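Local coordinates for EmGH1 (Erythrobacter marinus, PDB 5Z87), which probably hydrolyses beta-glucosidic bonds as a family 3 glycoside hydrolase, a family also assigned alpha-L-arabinofuranosidase and beta-xylosidase activities, at residues Gly90-Ser96 with Ala125-Glu130; Gln62-Arg67 with Asp343-Asn348; Ala166-Arg170 with Ala225-Ala229; Ile275-His281 with Gly308-Asp313; Pro219-Leu223 with Lys380-Gly384. One frame throughout, in Å; residues are numbered along the deposited sequence.

Contact 1: Gly90-Ser96 with Ala125-Glu130; sequences GGVYSAS and AFVFEE
A beta-alpha-beta unit of the TIM-barrel domain sets strand 91-93 parallel to strand 126-129, helix 101-116 linking them. The strand axes approach to 4.8 Å at 23°, and Gly-91, Val-92 and Tyr-93 pair with Phe-126, Val-127 and Phe-128. The backbone ladder is complete: Phe-126 N to Gly-90 O (3.2 Å), Val-92 N to Phe-126 O (2.9 Å), Phe-128 N to Val-92 O (2.9 Å) and Ser-94 N to Phe-128 O (2.8 Å). Val-92 and Val-127 face helix 101-116; Tyr-93 and Phe-128 point to the other face, where both meet Phe-178. Beyond the ladder, the chain turns at Ser-94 (phi/psi 68/65), and the m,m side chain of Glu-129 receives the freed donors: OE1 takes Ala-95 N (2.7 Å) and Ser-96 N (3.0 Å), OE2 takes Ser-96 OG (2.9 Å). Tyr-93 (chi1 t) and Glu-130 (m,m) line the ligand pocket. Glu-130 OE1, also hydrogen-bonded to bound dithiothreitol, accepts a very short bond from Tyr-93 OH, 2.4 Å.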
# COMPACT_ATOMS: atom_id res chain seq x y z
N GLY A 90 31.83 -23.56 0.83
CA GLY A 90 30.92 -23.31 -0.26
C GLY A 90 31.29 -22.09 -1.08
O GLY A 90 31.54 -22.19 -2.29
N GLY A 91 31.33 -20.92 -0.44
CA GLY A 91 31.70 -19.71 -1.14
C GLY A 91 32.25 -18.69 -0.17
O GLY A 91 32.22 -18.86 1.05
N VAL A 92 32.77 -17.60 -0.74
CA VAL A 92 33.07 -16.40 0.02
C VAL A 92 32.43 -15.24 -0.72
O VAL A 92 32.18 -15.30 -1.93
CB VAL A 92 34.58 -16.14 0.21
CG1 VAL A 92 35.19 -17.16 1.15
CG2 VAL A 92 35.31 -16.08 -1.13
N TYR A 93 32.16 -14.18 0.03
CA TYR A 93 31.52 -12.99 -0.50
C TYR A 93 32.48 -11.82 -0.40
O TYR A 93 33.07 -11.60 0.66
CB TYR A 93 30.23 -12.69 0.26
CG TYR A 93 29.57 -11.39 -0.12
CD1 TYR A 93 29.36 -11.06 -1.45
CD2 TYR A 93 29.12 -10.51 0.85
CE1 TYR A 93 28.73 -9.87 -1.80
CE2 TYR A 93 28.48 -9.33 0.51
CZ TYR A 93 28.29 -9.01 -0.80
OH TYR A 93 27.67 -7.83 -1.12
N SER A 94 32.65 -11.10 -1.51
CA SER A 94 33.36 -9.83 -1.50
C SER A 94 34.86 -9.99 -1.22
O SER A 94 35.37 -9.51 -0.20
CB SER A 94 32.70 -8.88 -0.48
OG SER A 94 32.99 -7.54 -0.78
N ALA A 95 35.56 -10.66 -2.14
CA ALA A 95 36.99 -10.90 -2.01
C ALA A 95 37.83 -9.79 -2.62
O ALA A 95 39.05 -9.77 -2.42
CB ALA A 95 37.36 -12.24 -2.67
N SER A 96 37.21 -8.88 -3.37
CA SER A 96 37.95 -7.80 -4.00
C SER A 96 38.60 -6.88 -2.96
O SER A 96 39.73 -6.43 -3.15
CB SER A 96 37.01 -7.01 -4.90
OG SER A 96 35.72 -6.99 -4.31
N ALA A 125 36.38 -22.53 -3.97
CA ALA A 125 35.26 -21.72 -3.51
C ALA A 125 34.58 -21.00 -4.67
O ALA A 125 35.23 -20.62 -5.65
CB ALA A 125 35.74 -20.69 -2.48
N PHE A 126 33.26 -20.83 -4.57
CA PHE A 126 32.62 -19.74 -5.31
C PHE A 126 33.14 -18.43 -4.73
O PHE A 126 33.32 -18.30 -3.51
CB PHE A 126 31.09 -19.80 -5.19
CG PHE A 126 30.41 -20.47 -6.37
CD1 PHE A 126 30.66 -20.06 -7.67
CD2 PHE A 126 29.53 -21.52 -6.17
CE1 PHE A 126 30.04 -20.69 -8.75
CE2 PHE A 126 28.90 -22.16 -7.25
CZ PHE A 126 29.15 -21.74 -8.53
N VAL A 127 33.44 -17.48 -5.60
CA VAL A 127 33.89 -16.16 -5.20
C VAL A 127 32.82 -15.19 -5.68
O VAL A 127 32.75 -14.88 -6.88
CB VAL A 127 35.27 -15.81 -5.78
CG1 VAL A 127 35.70 -14.40 -5.36
CG2 VAL A 127 36.30 -16.84 -5.33
N PHE A 128 31.97 -14.73 -4.76
CA PHE A 128 30.78 -13.96 -5.13
C PHE A 128 31.08 -12.48 -5.01
O PHE A 128 31.57 -12.02 -3.97
CB PHE A 128 29.59 -14.32 -4.23
CG PHE A 128 29.00 -15.68 -4.49
CD1 PHE A 128 28.40 -15.96 -5.71
CD2 PHE A 128 29.03 -16.67 -3.52
CE1 PHE A 128 27.84 -17.21 -5.96
CE2 PHE A 128 28.46 -17.91 -3.75
CZ PHE A 128 27.88 -18.19 -5.00
N GLU A 129 30.78 -11.72 -6.06
CA GLU A 129 30.91 -10.27 -6.03
C GLU A 129 29.58 -9.65 -6.43
O GLU A 129 28.63 -10.36 -6.78
CB GLU A 129 32.06 -9.80 -6.94
CG GLU A 129 33.43 -10.39 -6.54
CD GLU A 129 34.01 -9.75 -5.29
OE1 GLU A 129 34.98 -10.31 -4.73
OE2 GLU A 129 33.49 -8.70 -4.84
N GLU A 130 29.48 -8.33 -6.36
CA GLU A 130 28.30 -7.59 -6.79
C GLU A 130 28.56 -7.01 -8.17
O GLU A 130 29.63 -6.44 -8.41
CB GLU A 130 27.93 -6.47 -5.82
CG GLU A 130 27.75 -6.91 -4.40
CD GLU A 130 26.41 -7.60 -4.15
OE1 GLU A 130 26.18 -8.03 -3.00
OE2 GLU A 130 25.59 -7.69 -5.10

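Contact 2: Gln62-Arg67 with Asp343-Asn348; sequences QLNCPR and DIELAN
This is the parallel pairing of first and last strands that closes the eight-stranded barrel of the N-terminal domain. Strand 64-65 also bonds to strand 91-93, and residues 343-344 bond to Val-310, so the ring is complete. Asn-64 pairs with Glu-345 (CA-CA 5.3 Å) and Cys-65 with Leu-346 (4.8 Å), the end-to-end directions lying 36° apart. Glu-345 N donates to Leu-63 O (2.9 Å) and Ala-347 N to Cys-65 O (3.1 Å); Cys-65 N to Glu-345 O (2.9 Å) is weak, with 126° at the hydrogen. Past the strands, Asn-348 (chi1 m) turns OD1 onto Arg-67 N at 2.8 Å. On one face Cys-65 (chi1 t) packs CB on Ile-344 CD1 (3.8 Å) and SG on Leu-346 CD1 (4.1 Å). On the other, a water donates to Asn-64 OD1 (2.9 Å) and to Glu-345 OE2 (2.5 Å), which also accepts from Tyr-352 N. The seam is therefore apolar on the Cys-65 face and polar, water-bridged, on the Asn-64 face.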
# COMPACT_ATOMS: atom_id res chain seq x y z
N GLN A 62 30.16 -27.17 1.98
CA GLN A 62 29.77 -26.50 0.75
C GLN A 62 28.53 -25.61 0.90
O GLN A 62 28.17 -24.93 -0.06
CB GLN A 62 29.54 -27.54 -0.35
CG GLN A 62 30.77 -28.40 -0.67
CD GLN A 62 31.90 -27.59 -1.28
OE1 GLN A 62 31.71 -26.86 -2.26
NE2 GLN A 62 33.09 -27.69 -0.67
N LEU A 63 27.87 -25.60 2.06
CA LEU A 63 26.65 -24.81 2.24
C LEU A 63 26.90 -23.51 2.99
O LEU A 63 25.94 -22.80 3.32
CB LEU A 63 25.58 -25.64 2.97
CG LEU A 63 25.38 -27.06 2.43
CD1 LEU A 63 24.20 -27.73 3.07
CD2 LEU A 63 25.22 -27.06 0.92
N ASN A 64 28.16 -23.17 3.26
CA ASN A 64 28.52 -21.96 3.99
C ASN A 64 29.13 -20.94 3.04
O ASN A 64 29.90 -21.31 2.14
CB ASN A 64 29.50 -22.28 5.12
CG ASN A 64 29.02 -23.41 6.00
OD1 ASN A 64 27.84 -23.49 6.31
ND2 ASN A 64 29.93 -24.30 6.40
N CYS A 65 28.81 -19.66 3.23
CA CYS A 65 29.38 -18.56 2.44
C CYS A 65 29.59 -17.33 3.31
O CYS A 65 28.77 -16.40 3.30
CB CYS A 65 28.49 -18.23 1.25
SG CYS A 65 29.21 -17.02 0.11
N PRO A 66 30.68 -17.27 4.08
CA PRO A 66 30.98 -16.07 4.86
C PRO A 66 31.60 -14.99 3.99
O PRO A 66 31.87 -15.19 2.80
CB PRO A 66 32.00 -16.57 5.90
CG PRO A 66 32.78 -17.61 5.12
CD PRO A 66 31.73 -18.30 4.23
N ARG A 67 31.81 -13.84 4.60
CA ARG A 67 32.57 -12.79 3.94
C ARG A 67 34.02 -13.23 3.76
O ARG A 67 34.60 -13.88 4.63
CB ARG A 67 32.50 -11.49 4.74
CG ARG A 67 32.33 -10.27 3.86
CD ARG A 67 32.16 -9.01 4.67
NE ARG A 67 30.76 -8.78 4.98
CZ ARG A 67 29.93 -8.09 4.20
NH1 ARG A 67 28.65 -7.96 4.55
NH2 ARG A 67 30.39 -7.54 3.08
N ASP A 343 19.89 -23.41 -0.33
CA ASP A 343 21.00 -24.34 -0.47
C ASP A 343 22.28 -23.85 0.19
O ASP A 343 23.01 -24.66 0.78
CB ASP A 343 21.27 -24.64 -1.95
CG ASP A 343 20.07 -25.21 -2.66
OD1 ASP A 343 19.45 -26.14 -2.09
OD2 ASP A 343 19.75 -24.73 -3.77
N ILE A 344 22.58 -22.56 0.11
CA ILE A 344 23.82 -22.03 0.65
C ILE A 344 23.52 -20.75 1.41
O ILE A 344 22.78 -19.89 0.93
CB ILE A 344 24.89 -21.81 -0.45
CG1 ILE A 344 26.14 -21.15 0.14
CG2 ILE A 344 24.34 -21.00 -1.59
CD1 ILE A 344 27.38 -21.35 -0.71
N GLU A 345 24.09 -20.63 2.61
CA GLU A 345 23.81 -19.53 3.51
C GLU A 345 24.89 -18.46 3.37
O GLU A 345 26.07 -18.71 3.62
CB GLU A 345 23.73 -20.02 4.95
CG GLU A 345 23.65 -18.89 5.92
CD GLU A 345 23.73 -19.37 7.34
OE1 GLU A 345 22.95 -18.87 8.18
OE2 GLU A 345 24.55 -20.26 7.61
N LEU A 346 24.48 -17.27 2.95
CA LEU A 346 25.34 -16.10 2.92
C LEU A 346 25.31 -15.48 4.31
O LEU A 346 24.33 -14.85 4.71
CB LEU A 346 24.85 -15.13 1.85
CG LEU A 346 25.53 -13.77 1.84
CD1 LEU A 346 27.00 -13.91 1.48
CD2 LEU A 346 24.79 -12.87 0.85
N ALA A 347 26.39 -15.68 5.08
CA ALA A 347 26.44 -15.20 6.46
C ALA A 347 27.81 -15.47 7.07
O ALA A 347 28.50 -16.42 6.68
CB ALA A 347 25.35 -15.86 7.31
N ASN A 348 28.21 -14.65 8.03
CA ASN A 348 29.32 -14.96 8.91
C ASN A 348 28.80 -15.75 10.09
O ASN A 348 27.76 -15.41 10.66
CB ASN A 348 30.01 -13.69 9.41
CG ASN A 348 30.87 -13.04 8.38
OD1 ASN A 348 31.19 -13.64 7.34
ND2 ASN A 348 31.24 -11.80 8.63
O HOH W 1 26.85 -20.79 6.71

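Contact 3: Ala166-Arg170 with Ala225-Ala229; sequences AKEAR and ANRIA
One side-chain-to-backbone hydrogen bond and a small apolar patch join the end of helix 155-171 to the loop leading into strand 229-235, in the TIM-barrel domain. The polar link is Arg-170 NH2 to Arg-227 O, 3.0 Å at 160°, with the carbonyl near the plane of the guanidinium at its edge. Chi1 t and chi2 p bring Arg-170 alongside the loop, its CG lying 3.7 Å from Asn-226 CA; its NH1 bonds to Cys-383 O, so one guanidinium serves two carbonyls. The apolar part centres on Ile-228 (chi1 p, chi2 t). Its CD1 meets Ala-169 CB (4.1 Å), its CG1 meets Ala-166 CB (4.5 Å), and its CG2 lies 3.9 Å from Arg-170 CB. Asn-226 takes left-handed helical angles (67/27), after which Arg-227 and Ile-228 run extended; the CA atoms of Ala-166 and Arg-227 come within 5.2 Å, those of Lys-167 and Asn-226 within 4.9 Å. Among the neighbouring elements, Ala-166 and Ile-228 both touch Leu-215 of helix 201-216, Lys-167 and Asn-226 touch helix 393-399, and Ala-229 bonds through its backbone to Gln-175 and to Cys-177 of strand 176-177.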
# COMPACT_ATOMS: atom_id res chain seq x y z
N ALA A 166 31.10 -9.20 -16.89
CA ALA A 166 31.49 -10.57 -16.57
C ALA A 166 32.99 -10.78 -16.82
O ALA A 166 33.68 -11.40 -16.00
CB ALA A 166 30.65 -11.55 -17.38
N LYS A 167 33.50 -10.27 -17.95
CA LYS A 167 34.93 -10.35 -18.25
C LYS A 167 35.76 -9.80 -17.11
O LYS A 167 36.72 -10.43 -16.66
CB LYS A 167 35.25 -9.58 -19.53
CG LYS A 167 34.90 -10.27 -20.81
CD LYS A 167 35.19 -9.34 -22.00
CE LYS A 167 34.68 -9.94 -23.29
NZ LYS A 167 34.75 -8.96 -24.41
N GLU A 168 35.40 -8.60 -16.65
CA GLU A 168 36.16 -7.96 -15.59
C GLU A 168 36.08 -8.77 -14.30
O GLU A 168 37.07 -8.88 -13.56
CB GLU A 168 35.67 -6.52 -15.37
CG GLU A 168 35.79 -5.62 -16.61
CD GLU A 168 35.68 -4.11 -16.33
OE1 GLU A 168 35.68 -3.69 -15.14
OE2 GLU A 168 35.61 -3.35 -17.32
N ALA A 169 34.92 -9.36 -14.02
CA ALA A 169 34.75 -10.11 -12.78
C ALA A 169 35.52 -11.43 -12.83
O ALA A 169 36.26 -11.76 -11.89
CB ALA A 169 33.26 -10.35 -12.51
N ARG A 170 35.36 -12.19 -13.91
CA ARG A 170 35.99 -13.51 -13.99
C ARG A 170 37.51 -13.39 -14.04
O ARG A 170 38.22 -14.16 -13.38
CB ARG A 170 35.44 -14.26 -15.21
CG ARG A 170 35.77 -15.75 -15.25
CD ARG A 170 35.20 -16.47 -14.03
NE ARG A 170 35.77 -17.80 -13.84
CZ ARG A 170 35.18 -18.93 -14.23
NH1 ARG A 170 35.76 -20.11 -14.03
NH2 ARG A 170 34.00 -18.87 -14.84
N ALA A 225 34.25 -19.34 -21.22
CA ALA A 225 35.30 -18.63 -20.51
C ALA A 225 34.90 -17.17 -20.29
O ALA A 225 34.23 -16.55 -21.12
CB ALA A 225 36.62 -18.70 -21.29
N ASN A 226 35.30 -16.63 -19.15
CA ASN A 226 35.13 -15.21 -18.85
C ASN A 226 33.65 -14.83 -18.67
O ASN A 226 33.27 -13.68 -18.90
CB ASN A 226 35.80 -14.35 -19.91
CG ASN A 226 37.32 -14.48 -19.89
OD1 ASN A 226 37.94 -14.52 -18.81
ND2 ASN A 226 37.93 -14.56 -21.06
N ARG A 227 32.83 -15.80 -18.27
CA ARG A 227 31.47 -15.58 -17.80
C ARG A 227 31.40 -15.96 -16.33
O ARG A 227 32.31 -16.58 -15.79
CB ARG A 227 30.46 -16.41 -18.61
CG ARG A 227 30.51 -16.17 -20.11
CD ARG A 227 30.21 -14.73 -20.48
NE ARG A 227 30.38 -14.53 -21.92
CZ ARG A 227 29.60 -13.76 -22.67
NH1 ARG A 227 29.85 -13.66 -23.96
NH2 ARG A 227 28.59 -13.09 -22.13
N ILE A 228 30.31 -15.56 -15.67
CA ILE A 228 30.11 -15.83 -14.25
C ILE A 228 28.64 -16.20 -14.04
O ILE A 228 27.78 -15.88 -14.86
CB ILE A 228 30.49 -14.62 -13.36
CG1 ILE A 228 29.48 -13.48 -13.53
CG2 ILE A 228 31.91 -14.14 -13.67
CD1 ILE A 228 29.70 -12.29 -12.57
N ALA A 229 28.37 -16.86 -12.92
CA ALA A 229 27.00 -17.21 -12.56
C ALA A 229 26.23 -16.00 -12.03
O ALA A 229 26.76 -15.20 -11.25
CB ALA A 229 27.01 -18.33 -11.51

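Contact 4: Ile275-His281 with Gly308-Asp313; sequences IGLMASH and GYVVSD
Tyr-309, with chi1 p and chi2 near 88°, folds its ring flat over the neighbouring strand: Gly-276 CA sits 3.5 Å from the ring centroid and 15° off the normal, a CH-pi contact. A CB on Gly-276 would fall 2.2 Å from Tyr-309 CZ, so this ring position depends on glycine. Ile-275 (m,t) adds CG2 against Tyr-309 CE2 (3.8 Å), while the tyrosine hydroxyl bonds to Ser-231. Further along the same face, Met-278 (t,t,m) lays CB on CG1 of Val-311 (chi1 p), 3.8 Å, and carries SD to 3.7 Å from Asp-313 CG. The opposite face holds Leu-277 (chi1 t, chi2 between wells), whose CD2 meets Val-310 CG2 at 3.9 Å beneath Leu-300 of helix 293-303. These are adjacent parallel strands of the TIM barrel, 276-279 and 309-311, joined through that helix; their axes come to 4.6 Å at 33°. Tyr-309 N to Ile-275 O (3.0 Å) and Val-311 N to Leu-277 O (2.8 Å) alternate with weak bonds from Leu-277 N to Tyr-309 O (3.0 Å) and from Ala-279 N to Val-311 O (3.3 Å). Two residues past the strand ends, His-281 and Asp-313 belong to the ligand pocket. Asp-313 (chi1 t) places OD2 over the face of the His-281 ring (chi1 m), 3.2 Å from CE1, and His-281 ND1 is held by Asp-316.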
# COMPACT_ATOMS: atom_id res chain seq x y z
N ILE A 275 21.97 -19.65 -13.10
CA ILE A 275 22.44 -20.77 -12.30
C ILE A 275 22.05 -20.59 -10.84
O ILE A 275 21.78 -21.56 -10.13
CB ILE A 275 23.97 -20.92 -12.48
CG1 ILE A 275 24.32 -21.39 -13.88
CG2 ILE A 275 24.58 -21.88 -11.46
CD1 ILE A 275 25.83 -21.34 -14.16
N GLY A 276 22.03 -19.34 -10.35
CA GLY A 276 21.73 -19.05 -8.97
C GLY A 276 20.49 -18.18 -8.82
O GLY A 276 19.97 -17.60 -9.79
N LEU A 277 20.02 -18.09 -7.58
CA LEU A 277 18.86 -17.29 -7.21
C LEU A 277 19.01 -16.95 -5.73
O LEU A 277 19.41 -17.82 -4.95
CB LEU A 277 17.55 -18.04 -7.46
CG LEU A 277 16.26 -17.41 -6.93
CD1 LEU A 277 15.15 -17.63 -7.93
CD2 LEU A 277 15.87 -17.99 -5.58
N MET A 278 18.69 -15.71 -5.36
CA MET A 278 18.72 -15.28 -3.96
C MET A 278 17.32 -14.92 -3.47
O MET A 278 16.53 -14.32 -4.19
CB MET A 278 19.66 -14.07 -3.78
CG MET A 278 19.72 -13.53 -2.35
SD MET A 278 20.74 -12.04 -2.24
CE MET A 278 22.39 -12.71 -2.41
N ALA A 279 17.02 -15.30 -2.23
CA ALA A 279 15.71 -15.08 -1.63
C ALA A 279 15.64 -13.70 -0.98
O ALA A 279 16.64 -13.01 -0.83
CB ALA A 279 15.39 -16.17 -0.60
N SER A 280 14.43 -13.33 -0.55
CA SER A 280 14.12 -11.98 -0.09
C SER A 280 14.15 -11.85 1.43
O SER A 280 13.79 -12.78 2.16
CB SER A 280 12.75 -11.57 -0.63
OG SER A 280 12.25 -10.42 0.04
N HIS A 281 14.55 -10.66 1.90
CA HIS A 281 14.47 -10.32 3.33
C HIS A 281 13.08 -10.57 3.90
O HIS A 281 12.93 -10.92 5.08
CB HIS A 281 14.77 -8.83 3.55
CG HIS A 281 16.21 -8.43 3.40
ND1 HIS A 281 17.25 -9.32 3.57
CD2 HIS A 281 16.77 -7.23 3.15
CE1 HIS A 281 18.40 -8.68 3.40
NE2 HIS A 281 18.13 -7.41 3.14
N GLY A 308 19.69 -25.05 -10.30
CA GLY A 308 20.81 -24.33 -9.71
C GLY A 308 20.71 -24.26 -8.20
O GLY A 308 20.06 -25.08 -7.55
N TYR A 309 21.36 -23.24 -7.65
CA TYR A 309 21.42 -23.03 -6.21
C TYR A 309 20.56 -21.85 -5.79
O TYR A 309 20.38 -20.87 -6.53
CB TYR A 309 22.87 -22.81 -5.75
CG TYR A 309 23.51 -21.56 -6.30
CD1 TYR A 309 23.38 -20.33 -5.65
CD2 TYR A 309 24.24 -21.60 -7.48
CE1 TYR A 309 23.96 -19.18 -6.15
CE2 TYR A 309 24.82 -20.45 -8.00
CZ TYR A 309 24.68 -19.24 -7.33
OH TYR A 309 25.24 -18.09 -7.84
N VAL A 310 20.02 -21.95 -4.58
CA VAL A 310 19.38 -20.85 -3.90
C VAL A 310 20.33 -20.38 -2.81
O VAL A 310 20.71 -21.16 -1.92
CB VAL A 310 18.02 -21.26 -3.31
CG1 VAL A 310 17.51 -20.16 -2.38
CG2 VAL A 310 17.03 -21.54 -4.41
N VAL A 311 20.74 -19.13 -2.89
CA VAL A 311 21.58 -18.53 -1.86
C VAL A 311 20.72 -17.60 -1.02
O VAL A 311 19.79 -16.95 -1.52
CB VAL A 311 22.79 -17.79 -2.47
CG1 VAL A 311 22.34 -16.75 -3.51
CG2 VAL A 311 23.64 -17.16 -1.39
N SER A 312 20.98 -17.59 0.28
CA SER A 312 20.29 -16.66 1.15
C SER A 312 20.81 -15.24 0.92
O SER A 312 21.94 -15.03 0.48
CB SER A 312 20.48 -17.04 2.61
OG SER A 312 21.72 -16.53 3.09
N ASP A 313 19.96 -14.27 1.24
CA ASP A 313 20.48 -12.92 1.45
C ASP A 313 21.19 -12.86 2.81
O ASP A 313 21.07 -13.76 3.65
CB ASP A 313 19.35 -11.90 1.34
CG ASP A 313 19.85 -10.51 0.97
OD1 ASP A 313 21.04 -10.22 1.22
OD2 ASP A 313 19.05 -9.73 0.41

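Contact 5: Pro219-Leu223 with Lys380-Gly384; sequences PAEYL and KFKCG
Lys-382 stretches its side chain, all four chi angles t, along the backbone of residues 220-221, bringing CG to 3.4 Å from Glu-221 O and CE to 3.1 Å from Ala-220 O; at 96 Å² it is the most covered residue of the contact. The backbone link is a single hydrogen bond, Leu-223 N to Lys-382 O, 2.9 Å with 157° at the hydrogen. The accepting carbonyl lies in the last turn of helix 366-382. Gly-384, at phi 78°, ends that helix in a Schellman motif with two bonds back into the last turn, one of them Gly-384 N to Phe-381 O at 2.8 Å. The same Phe-381 O lies near the plane of the Tyr-222 ring, at its edge, 3.2 Å from CE1, with Tyr-222 at chi1 m; the hydroxyl of that tyrosine is bonded to Leu-41 O and Arg-46. Leu-223 (m,t) points toward the helix end and sets CD1 against Cys-383 SG (3.7 Å). This joins the loop after helix 201-216 to the C-terminal end of helix 366-382. Helix 43-51 borders it through Pro-43, which touches Glu-221, Tyr-222 and Lys-382, while Ile-275, just before strand 276-279, packs on Leu-223 and Lys-382.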
# COMPACT_ATOMS: atom_id res chain seq x y z
N PRO A 219 22.47 -19.69 -22.87
CA PRO A 219 22.37 -20.96 -22.13
C PRO A 219 23.22 -22.06 -22.76
O PRO A 219 23.17 -22.28 -23.97
CB PRO A 219 20.87 -21.31 -22.21
CG PRO A 219 20.18 -20.05 -22.58
CD PRO A 219 21.16 -19.21 -23.34
N ALA A 220 24.02 -22.73 -21.93
CA ALA A 220 24.89 -23.80 -22.41
C ALA A 220 25.16 -24.78 -21.28
O ALA A 220 24.90 -24.48 -20.10
CB ALA A 220 26.21 -23.24 -22.98
N GLU A 221 25.68 -25.95 -21.64
CA GLU A 221 25.97 -26.96 -20.62
C GLU A 221 26.99 -26.44 -19.62
O GLU A 221 26.82 -26.61 -18.40
CB GLU A 221 26.46 -28.26 -21.26
CG GLU A 221 26.80 -29.35 -20.26
CD GLU A 221 27.34 -30.63 -20.89
OE1 GLU A 221 28.33 -30.58 -21.67
OE2 GLU A 221 26.79 -31.70 -20.59
N TYR A 222 28.03 -25.77 -20.12
CA TYR A 222 29.06 -25.13 -19.32
C TYR A 222 29.11 -23.65 -19.67
O TYR A 222 28.93 -23.27 -20.83
CB TYR A 222 30.45 -25.76 -19.59
CG TYR A 222 30.67 -27.09 -18.93
CD1 TYR A 222 31.25 -27.17 -17.66
CD2 TYR A 222 30.32 -28.27 -19.56
CE1 TYR A 222 31.46 -28.38 -17.04
CE2 TYR A 222 30.53 -29.50 -18.95
CZ TYR A 222 31.09 -29.55 -17.70
OH TYR A 222 31.29 -30.76 -17.09
N LEU A 223 29.40 -22.81 -18.67
CA LEU A 223 29.65 -21.40 -18.94
C LEU A 223 30.86 -21.26 -19.86
O LEU A 223 31.88 -21.93 -19.65
CB LEU A 223 29.92 -20.62 -17.65
CG LEU A 223 28.77 -20.38 -16.68
CD1 LEU A 223 29.14 -19.23 -15.76
CD2 LEU A 223 27.47 -20.11 -17.41
N LYS A 380 29.27 -25.37 -9.50
CA LYS A 380 30.71 -25.17 -9.59
C LYS A 380 31.29 -25.85 -10.83
O LYS A 380 32.11 -25.26 -11.55
CB LYS A 380 31.39 -25.69 -8.31
CG LYS A 380 31.03 -24.89 -7.09
CD LYS A 380 31.74 -25.37 -5.83
CE LYS A 380 31.71 -24.25 -4.77
NZ LYS A 380 32.32 -24.63 -3.46
N PHE A 381 30.87 -27.08 -11.12
CA PHE A 381 31.31 -27.74 -12.35
C PHE A 381 30.93 -26.91 -13.57
O PHE A 381 31.78 -26.61 -14.42
CB PHE A 381 30.73 -29.16 -12.43
CG PHE A 381 31.48 -30.17 -11.57
CD1 PHE A 381 32.80 -30.52 -11.87
CD2 PHE A 381 30.87 -30.77 -10.47
CE1 PHE A 381 33.50 -31.43 -11.08
CE2 PHE A 381 31.56 -31.70 -9.68
CZ PHE A 381 32.88 -32.03 -9.98
N LYS A 382 29.66 -26.47 -13.63
CA LYS A 382 29.19 -25.67 -14.76
C LYS A 382 30.00 -24.39 -14.95
O LYS A 382 30.25 -23.96 -16.09
CB LYS A 382 27.70 -25.33 -14.56
CG LYS A 382 27.09 -24.51 -15.72
CD LYS A 382 25.56 -24.67 -15.82
CE LYS A 382 25.02 -23.92 -17.03
NZ LYS A 382 23.53 -24.01 -17.18
N CYS A 383 30.42 -23.75 -13.85
CA CYS A 383 31.22 -22.54 -13.95
C CYS A 383 32.69 -22.82 -14.19
O CYS A 383 33.48 -21.87 -14.26
CB CYS A 383 31.05 -21.69 -12.69
SG CYS A 383 29.35 -21.07 -12.53
N GLY A 384 33.08 -24.09 -14.29
CA GLY A 384 34.46 -24.43 -14.60
C GLY A 384 35.44 -24.33 -13.46
O GLY A 384 36.65 -24.33 -13.72

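From the N terminus, contact 2 opens at 62-67 and closes only at 343-348, joining first and last barrel strands. Nested within its loop come contact 1 (closed at 125-130), contact 3 (closed at 225-229) and contact 4 (closed at 308-313), in series. Contact 5 opens at 219-223, inside the loop of contact 3, and closes at 380-384; it crosses contacts 2 and 3 and encloses contact 4. Neighbouring strands couple contact 2 to contact 1 through Gly-91 N to Asn-64 O (3.0 Å), and to contact 4 through Asp-343 N to Val-310 O (2.9 Å). Lys-380 NZ ties helix 366-382 to Gly-90 O (2.8 Å) and Gln-62 OE1 (2.6 Å).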